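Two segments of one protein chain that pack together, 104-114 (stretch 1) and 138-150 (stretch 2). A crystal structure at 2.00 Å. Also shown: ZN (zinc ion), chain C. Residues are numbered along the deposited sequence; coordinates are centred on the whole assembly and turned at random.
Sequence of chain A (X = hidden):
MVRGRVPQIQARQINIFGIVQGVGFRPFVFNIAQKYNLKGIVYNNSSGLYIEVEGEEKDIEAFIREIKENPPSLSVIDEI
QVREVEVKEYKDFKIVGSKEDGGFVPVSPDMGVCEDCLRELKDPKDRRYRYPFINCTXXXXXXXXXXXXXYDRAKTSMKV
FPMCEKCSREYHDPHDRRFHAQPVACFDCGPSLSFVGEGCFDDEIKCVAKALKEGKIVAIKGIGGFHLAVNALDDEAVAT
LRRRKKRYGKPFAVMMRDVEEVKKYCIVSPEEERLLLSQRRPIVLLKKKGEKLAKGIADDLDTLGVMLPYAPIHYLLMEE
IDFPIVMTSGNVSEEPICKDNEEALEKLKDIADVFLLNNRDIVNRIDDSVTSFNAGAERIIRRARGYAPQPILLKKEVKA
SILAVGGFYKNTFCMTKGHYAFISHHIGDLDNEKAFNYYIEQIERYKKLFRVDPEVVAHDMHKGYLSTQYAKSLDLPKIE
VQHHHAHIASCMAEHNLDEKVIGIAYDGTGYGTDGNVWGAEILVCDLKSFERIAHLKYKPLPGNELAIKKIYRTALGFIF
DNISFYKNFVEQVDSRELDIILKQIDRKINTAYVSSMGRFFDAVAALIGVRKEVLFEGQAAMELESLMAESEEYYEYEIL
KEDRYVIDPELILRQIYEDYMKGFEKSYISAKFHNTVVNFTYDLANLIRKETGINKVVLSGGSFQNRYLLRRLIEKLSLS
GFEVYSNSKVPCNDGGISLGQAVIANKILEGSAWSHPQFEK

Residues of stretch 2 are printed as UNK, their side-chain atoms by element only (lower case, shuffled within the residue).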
# COMPACT_ATOMS: atom_id res chain seq x y z
N PHE A 104 -3.72 -24.47 0.58
CA PHE A 104 -3.66 -23.10 1.04
C PHE A 104 -4.66 -22.29 0.29
O PHE A 104 -5.06 -22.63 -0.78
CB PHE A 104 -2.26 -22.51 0.85
CG PHE A 104 -1.91 -22.26 -0.56
CD1 PHE A 104 -1.60 -23.29 -1.38
CD2 PHE A 104 -1.96 -21.01 -1.08
CE1 PHE A 104 -1.31 -23.08 -2.67
CE2 PHE A 104 -1.66 -20.80 -2.36
CZ PHE A 104 -1.34 -21.83 -3.17
N VAL A 105 -5.09 -21.20 0.90
CA VAL A 105 -6.13 -20.37 0.32
C VAL A 105 -5.85 -18.90 0.63
O VAL A 105 -5.41 -18.56 1.73
CB VAL A 105 -7.55 -20.80 0.81
CG1 VAL A 105 -7.66 -20.68 2.33
CG2 VAL A 105 -8.66 -19.98 0.12
N PRO A 106 -6.09 -18.01 -0.35
CA PRO A 106 -6.00 -16.58 -0.06
C PRO A 106 -6.99 -16.16 1.06
O PRO A 106 -7.98 -16.86 1.31
CB PRO A 106 -6.41 -15.94 -1.38
CG PRO A 106 -5.96 -16.94 -2.42
CD PRO A 106 -6.25 -18.28 -1.80
N VAL A 107 -6.69 -15.02 1.70
CA VAL A 107 -7.49 -14.45 2.78
C VAL A 107 -8.00 -13.08 2.33
O VAL A 107 -7.25 -12.28 1.76
CB VAL A 107 -6.68 -14.37 4.10
CG1 VAL A 107 -7.35 -13.46 5.15
CG2 VAL A 107 -6.48 -15.79 4.70
N SER A 108 -9.29 -12.83 2.58
CA SER A 108 -9.90 -11.55 2.23
C SER A 108 -9.27 -10.37 3.00
O SER A 108 -9.01 -10.49 4.20
CB SER A 108 -11.41 -11.57 2.50
OG SER A 108 -11.99 -10.30 2.16
N PRO A 109 -9.05 -9.24 2.32
CA PRO A 109 -8.77 -8.03 3.11
C PRO A 109 -9.97 -7.61 3.98
O PRO A 109 -11.11 -8.05 3.75
CB PRO A 109 -8.47 -6.96 2.05
CG PRO A 109 -8.05 -7.75 0.83
CD PRO A 109 -8.89 -9.00 0.87
N ASP A 110 -9.69 -6.79 4.98
CA ASP A 110 -10.71 -6.08 5.76
C ASP A 110 -11.51 -5.13 4.89
O ASP A 110 -10.95 -4.44 4.03
CB ASP A 110 -10.02 -5.29 6.87
CG ASP A 110 -9.12 -6.17 7.70
OD1 ASP A 110 -9.66 -6.96 8.50
OD2 ASP A 110 -7.88 -6.11 7.51
N MET A 111 -12.82 -5.08 5.12
CA MET A 111 -13.72 -4.33 4.25
C MET A 111 -14.59 -3.32 5.00
O MET A 111 -15.08 -3.62 6.09
CB MET A 111 -14.60 -5.30 3.43
CG MET A 111 -13.82 -6.07 2.34
SD MET A 111 -13.20 -5.00 1.02
CE MET A 111 -11.88 -6.00 0.32
N GLY A 112 -14.78 -2.14 4.40
CA GLY A 112 -15.70 -1.11 4.89
C GLY A 112 -17.16 -1.56 4.94
O GLY A 112 -17.55 -2.50 4.23
N VAL A 113 -17.94 -0.91 5.79
CA VAL A 113 -19.36 -1.22 6.01
C VAL A 113 -20.13 -1.18 4.68
O VAL A 113 -20.00 -0.22 3.91
CB VAL A 113 -20.00 -0.21 6.99
CG1 VAL A 113 -21.44 -0.61 7.35
CG2 VAL A 113 -19.14 -0.06 8.26
N CYS A 114 -20.90 -2.23 4.41
CA CYS A 114 -21.74 -2.29 3.21
C CYS A 114 -22.99 -1.43 3.37
O CYS A 114 -23.35 -1.02 4.48
CB CYS A 114 -22.13 -3.75 2.86
SG CYS A 114 -23.36 -4.50 3.96
N UNK A 138 -20.83 -9.55 3.62
CA UNK A 138 -20.34 -8.63 2.59
C UNK A 138 -19.46 -7.46 3.06
O UNK A 138 -19.10 -6.59 2.24
o UNK A 138 -21.71 -10.01 0.40
c UNK A 138 -22.30 -9.11 1.00
n UNK A 138 -23.62 -8.97 0.99
c UNK A 138 -21.52 -8.05 1.78
N UNK A 139 -19.12 -7.42 4.36
CA UNK A 139 -18.36 -6.30 4.94
C UNK A 139 -17.75 -6.64 6.30
O UNK A 139 -18.06 -7.68 6.88
s UNK A 139 -20.42 -5.02 6.50
c UNK A 139 -19.25 -5.05 5.08
N UNK A 140 -16.87 -5.77 6.79
CA UNK A 140 -16.28 -5.93 8.13
C UNK A 140 -14.85 -6.46 8.10
O UNK A 140 -14.27 -6.69 7.03
N UNK A 141 -14.26 -6.64 9.29
CA UNK A 141 -12.91 -7.16 9.38
C UNK A 141 -12.83 -8.58 8.86
O UNK A 141 -13.80 -9.35 8.99
c UNK A 141 -12.62 -7.15 10.89
c UNK A 141 -13.92 -7.07 11.54
c UNK A 141 -14.82 -6.32 10.61
N UNK A 142 -11.69 -8.90 8.25
CA UNK A 142 -11.40 -10.25 7.80
C UNK A 142 -9.98 -10.54 8.24
O UNK A 142 -9.77 -11.01 9.36
c UNK A 142 -16.32 -10.57 6.19
c UNK A 142 -13.07 -10.29 5.78
n UNK A 142 -15.31 -11.32 5.75
n UNK A 142 -17.48 -10.57 5.53
c UNK A 142 -11.60 -10.40 6.27
n UNK A 142 -16.18 -9.80 7.26
c UNK A 142 -13.98 -11.39 6.37
N UNK A 143 -9.00 -10.24 7.39
CA UNK A 143 -7.59 -10.43 7.73
C UNK A 143 -7.24 -10.07 9.18
O UNK A 143 -6.65 -10.90 9.91
c UNK A 143 -3.20 -10.99 7.46
c UNK A 143 -3.18 -8.62 7.83
c UNK A 143 -4.55 -8.55 7.49
c UNK A 143 -6.70 -9.62 6.78
c UNK A 143 -4.57 -10.91 7.13
c UNK A 143 -5.24 -9.69 7.13
c UNK A 143 -2.51 -9.85 7.81
N UNK A 144 -7.62 -8.87 9.61
CA UNK A 144 -7.26 -8.40 10.94
C UNK A 144 -7.68 -9.34 12.08
O UNK A 144 -7.03 -9.35 13.11
c UNK A 144 -7.84 -7.00 11.22
o UNK A 144 -9.26 -7.02 11.08
N UNK A 145 -8.76 -10.11 11.90
CA UNK A 145 -9.23 -10.98 12.98
C UNK A 145 -9.11 -12.48 12.70
O UNK A 145 -9.57 -13.30 13.50
c UNK A 145 -10.75 -9.15 13.91
c UNK A 145 -10.68 -10.64 13.40
c UNK A 145 -11.66 -10.91 12.25
c UNK A 145 -13.11 -10.88 12.70
N UNK A 146 -8.47 -12.84 11.59
CA UNK A 146 -8.36 -14.26 11.18
C UNK A 146 -7.06 -14.87 11.73
O UNK A 146 -5.97 -14.33 11.51
c UNK A 146 -9.93 -14.18 9.18
c UNK A 146 -8.47 -14.41 9.63
c UNK A 146 -7.98 -15.80 9.13
c UNK A 146 -10.10 -13.89 7.66
N UNK A 147 -7.18 -15.98 12.47
CA UNK A 147 -6.03 -16.65 13.05
C UNK A 147 -5.48 -17.76 12.16
O UNK A 147 -4.31 -18.11 12.25
o UNK A 147 -7.64 -16.30 17.69
c UNK A 147 -6.39 -17.27 14.40
o UNK A 147 -7.48 -18.24 16.71
c UNK A 147 -7.40 -16.99 16.69
c UNK A 147 -6.98 -16.30 15.41
N UNK A 148 -6.35 -18.33 11.32
CA UNK A 148 -6.06 -19.56 10.61
C UNK A 148 -7.20 -19.79 9.63
O UNK A 148 -8.26 -19.16 9.74
c UNK A 148 -6.00 -20.73 11.61
o UNK A 148 -5.27 -23.00 11.75
c UNK A 148 -5.23 -21.95 11.07
o UNK A 148 -4.59 -21.89 10.00
N UNK A 149 -6.97 -20.70 8.68
CA UNK A 149 -7.98 -21.11 7.71
C UNK A 149 -8.16 -22.61 7.88
O UNK A 149 -7.34 -23.22 8.55
c UNK A 149 -7.57 -20.73 6.25
c UNK A 149 -7.51 -19.23 6.11
c UNK A 149 -6.23 -21.37 5.83
c UNK A 149 -6.33 -22.84 5.39
N UNK A 150 -9.23 -23.21 7.30
CA UNK A 150 -10.35 -22.64 6.55
C UNK A 150 -11.11 -21.64 7.40
O UNK A 150 -11.30 -21.86 8.61
c UNK A 150 -11.24 -23.85 6.25
c UNK A 150 -10.37 -25.02 6.33
c UNK A 150 -9.31 -24.68 7.36
ZN ZN C . -22.55 -5.59 5.81

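Position 138 has two side-chain carbons, the second carrying one oxygen and one nitrogen. Its CB lies 4.5 Å from CB of Cys 114. The primary amide makes it Asn 138.

Position 139 has one carbon and then one sulfur. The sulfur is 2.3 Å from the zinc ion, which SG of Cys 114 also binds at 2.3 Å. This is Cys 139. Its SG also accepts a hydrogen bond from N of Cys 114 (3.5 Å).

Position 140 has no side-chain atoms. Its backbone pairs with Met 111: N of Met 111 donates to O of position 140 and N of position 140 to O of Met 111, both at 2.9 Å. It is Gly 140. Its phi of 103° and psi of -179° would jam a CB against the preceding carbonyl oxygen.

Position 141 has three carbons closing a ring onto the backbone N. Its CB is 3.8 Å from OD1 of Asp 110. This is Pro 141.

Position 142 has three carbons, a nitrogen, and a carbon carrying two more nitrogens. Its CB lies 3.3 Å from O of Ser 108. The guanidinium marks Arg 142. Its end leads away from stretch 1, and NH1 donates to O of Cys 139 (2.9 Å) and O of Pro 141 (3.0 Å).

Position 143 has one carbon and then a six-carbon ring, with no oxygen. OD2 of Asp 110 and CG1 of Val 107 lie at the ring edge. Its N donates to O of Ser 108 (3.2 Å). This is Phe 143.

Position 144 has one carbon and one oxygen. The oxygen donates to OD1 of Asp 110 at 2.6 Å. This is Ser 144.

Position 145 has four carbons, forked at the first, one arm two carbons long. It does not touch stretch 1. This is Ile 145.

Position 146 repeats that pattern. The end of its longer arm is 3.7 Å from CG1 of Val 107. This is Ile 146.

Position 147 has three carbons, the third carrying two oxygens, out of reach of stretch 1: Glu 147.

Position 148 has two carbons, the second carrying two oxygens, without contact to stretch 1: Asp 148.

Position 149 is again a forked four-carbon chain. Its longer arm meets Val 105 and its shorter arm Val 107. This is Ile 149.

Position 150 has three carbons closing a ring onto N: Pro 150, after a cis peptide.

Zinc ties Cys 114 to Cys 139, next to a single antiparallel bridge. OD1 of Asp 110 gathers N of Arg 142 (2.8 Å), N of Ser 144 (3.0 Å) and the Ser 144 hydroxyl, holding the turn. Val 105 packs against Ile 149, and Val 107 against Ile 146 and Ile 149.

Stretch 2, residues 138-150: NCGPRFSIIEDIP
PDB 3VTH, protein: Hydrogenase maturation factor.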